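PDB 2Z5B: proteasome chaperone 4 from Saccharomyces cerevisiae, which forms a heterodimer with Irc25 that binds proteasome precursors and assists formation of the alpha-ring during assembly of the 20S proteasome. Local coordinates for residues A[61-66]-A[102-107]. Sequence-based numbering, arbitrary orientation.
Sequences CYYYAI and HMATII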
loop_
_atom_site.group_PDB
_atom_site.type_symbol
_atom_site.label_atom_id
_atom_site.label_comp_id
_atom_site.label_asym_id
_atom_site.label_seq_id
_atom_site.Cartn_x
_atom_site.Cartn_y
_atom_site.Cartn_z
ATOM N N CYS A 61 11.087 -1.555 0.973
ATOM C CA CYS A 61 10.563 -2.869 1.348
ATOM C C CYS A 61 9.123 -2.723 1.830
ATOM O O CYS A 61 8.807 -1.730 2.466
ATOM C CB CYS A 61 11.441 -3.462 2.459
ATOM S SG CYS A 61 10.997 -5.146 2.947
ATOM N N TYR A 62 8.267 -3.699 1.494
ATOM C CA TYR A 62 6.849 -3.748 1.903
ATOM C C TYR A 62 6.685 -5.100 2.552
ATOM O O TYR A 62 6.858 -6.127 1.877
ATOM C CB TYR A 62 5.925 -3.683 0.678
ATOM C CG TYR A 62 4.457 -3.387 0.954
ATOM C CD1 TYR A 62 4.056 -2.601 2.057
ATOM C CD2 TYR A 62 3.468 -3.845 0.088
ATOM C CE1 TYR A 62 2.712 -2.318 2.274
ATOM C CE2 TYR A 62 2.124 -3.559 0.306
ATOM C CZ TYR A 62 1.754 -2.780 1.387
ATOM O OH TYR A 62 0.414 -2.501 1.620
ATOM N N TYR A 63 6.405 -5.107 3.851
ATOM C CA TYR A 63 6.378 -6.345 4.630
ATOM C C TYR A 63 5.009 -6.562 5.242
ATOM O O TYR A 63 4.418 -5.618 5.732
ATOM C CB TYR A 63 7.410 -6.289 5.757
ATOM C CG TYR A 63 8.042 -7.642 6.018
ATOM C CD1 TYR A 63 7.428 -8.581 6.849
ATOM C CD2 TYR A 63 9.245 -7.979 5.424
ATOM C CE1 TYR A 63 8.017 -9.847 7.057
ATOM C CE2 TYR A 63 9.844 -9.213 5.646
ATOM C CZ TYR A 63 9.221 -10.140 6.453
ATOM O OH TYR A 63 9.833 -11.363 6.650
ATOM N N TYR A 64 4.530 -7.810 5.241
ATOM C CA TYR A 64 3.237 -8.168 5.805
ATOM C C TYR A 64 3.375 -9.158 6.959
ATOM O O TYR A 64 4.150 -10.108 6.848
ATOM C CB TYR A 64 2.386 -8.808 4.702
ATOM C CG TYR A 64 1.022 -9.289 5.148
ATOM C CD1 TYR A 64 0.041 -8.385 5.533
ATOM C CD2 TYR A 64 0.696 -10.656 5.147
ATOM C CE1 TYR A 64 -1.216 -8.807 5.938
ATOM C CE2 TYR A 64 -0.581 -11.084 5.560
ATOM C CZ TYR A 64 -1.527 -10.141 5.927
ATOM O OH TYR A 64 -2.784 -10.520 6.347
ATOM N N ALA A 65 2.612 -8.953 8.044
ATOM C CA ALA A 65 2.480 -9.959 9.111
ATOM C C ALA A 65 1.058 -10.052 9.650
ATOM O O ALA A 65 0.289 -9.096 9.571
ATOM C CB ALA A 65 3.449 -9.690 10.249
ATOM N N ILE A 66 0.719 -11.212 10.206
ATOM C CA ILE A 66 -0.607 -11.479 10.725
ATOM C C ILE A 66 -0.480 -12.586 11.795
ATOM O O ILE A 66 0.367 -13.478 11.653
ATOM C CB ILE A 66 -1.596 -11.870 9.548
ATOM C CG1 ILE A 66 -3.039 -12.070 10.052
ATOM C CG2 ILE A 66 -1.084 -13.085 8.759
ATOM C CD1 ILE A 66 -4.092 -12.184 8.949
ATOM N N HIS A 102 10.975 -6.861 11.352
ATOM C CA HIS A 102 10.767 -6.631 12.782
ATOM C C HIS A 102 9.591 -5.720 13.056
ATOM O O HIS A 102 8.778 -6.009 13.936
ATOM C CB HIS A 102 12.015 -6.047 13.442
ATOM C CG HIS A 102 13.115 -7.043 13.635
ATOM N ND1 HIS A 102 14.445 -6.700 13.568
ATOM C CD2 HIS A 102 13.081 -8.376 13.881
ATOM C CE1 HIS A 102 15.190 -7.776 13.757
ATOM N NE2 HIS A 102 14.388 -8.807 13.952
ATOM N N MET A 103 9.514 -4.617 12.310
ATOM C CA MET A 103 8.410 -3.673 12.470
ATOM C C MET A 103 7.061 -4.336 12.299
ATOM O O MET A 103 6.217 -4.249 13.177
ATOM C CB MET A 103 8.549 -2.485 11.511
ATOM C CG MET A 103 7.594 -1.339 11.811
ATOM S SD MET A 103 7.954 -0.511 13.368
ATOM C CE MET A 103 9.367 0.470 12.869
ATOM N N ALA A 104 6.860 -5.011 11.177
ATOM C CA ALA A 104 5.578 -5.633 10.897
ATOM C C ALA A 104 5.271 -6.711 11.930
ATOM O O ALA A 104 4.168 -6.759 12.440
ATOM C CB ALA A 104 5.559 -6.206 9.496
ATOM N N THR A 105 6.253 -7.562 12.218
ATOM C CA THR A 105 6.057 -8.694 13.128
ATOM C C THR A 105 5.766 -8.235 14.550
ATOM O O THR A 105 4.845 -8.735 15.189
ATOM C CB THR A 105 7.273 -9.662 13.111
ATOM O OG1 THR A 105 7.560 -10.037 11.755
ATOM C CG2 THR A 105 6.933 -10.965 13.859
ATOM N N ILE A 106 6.540 -7.273 15.044
ATOM C CA ILE A 106 6.324 -6.764 16.396
ATOM C C ILE A 106 4.989 -5.993 16.520
ATOM O O ILE A 106 4.266 -6.141 17.522
ATOM C CB ILE A 106 7.523 -5.919 16.907
ATOM C CG1 ILE A 106 8.754 -6.814 17.092
ATOM C CG2 ILE A 106 7.196 -5.279 18.265
ATOM C CD1 ILE A 106 10.081 -6.106 16.850
ATOM N N ILE A 107 4.650 -5.197 15.508
ATOM C CA ILE A 107 3.363 -4.496 15.522
ATOM C C ILE A 107 2.206 -5.496 15.551
ATOM O O ILE A 107 1.286 -5.354 16.355
ATOM C CB ILE A 107 3.202 -3.504 14.348
ATOM C CG1 ILE A 107 4.209 -2.359 14.476
ATOM C CG2 ILE A 107 1.780 -2.938 14.308
ATOM C CD1 ILE A 107 4.314 -1.484 13.243
#
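Ala104 presses its methyl group against the strand between Tyr63 and Ala65, and these three residues account for most of the 170 Å² buried between the segments. On one side, Ala104 CB lies 4.0 Å from Tyr63 CD1, an apolar contact in which the methyl approaches the ring obliquely. The same methyl is also 4.0 Å from the carbonyl oxygen Tyr63 O, so it rests on backbone as well as on ring. Tyr63 CB leaves the strand on the helix side, and chi1 of -145° places CG well off the fully anti position. Toward the end of the strand segment, Ala65 CB meets Ala104 CB at 4.1 Å and sits closer still, 3.7 Å, to the carbonyl oxygen Ala104 O. It also reaches the helix backbone at Thr105 CA (4.0 Å). Thr105 adds a smaller flank; its OG1 is hydrogen-bonded to Arg101 O, one turn earlier in the helix.

Small residues on both sides permit close packing: the local axes approach to 7.2 Å, and their N-to-C directions differ by just 20°. The near-parallel, apolar seating of a helix on a sheet is the packing of a two-layer alpha/beta structure. Strand 58-67 lies between strands 115-121 and 83-87, which extend the floor under helix 94-111: Ala104 also touches Val117, while Ala65 and Thr105 both touch Val83. Helix 134-149 packs beside the helix through Met103 and Ile107, whereas Tyr62 and Tyr64, on the strand's other face, contact the partner chain YLR021W.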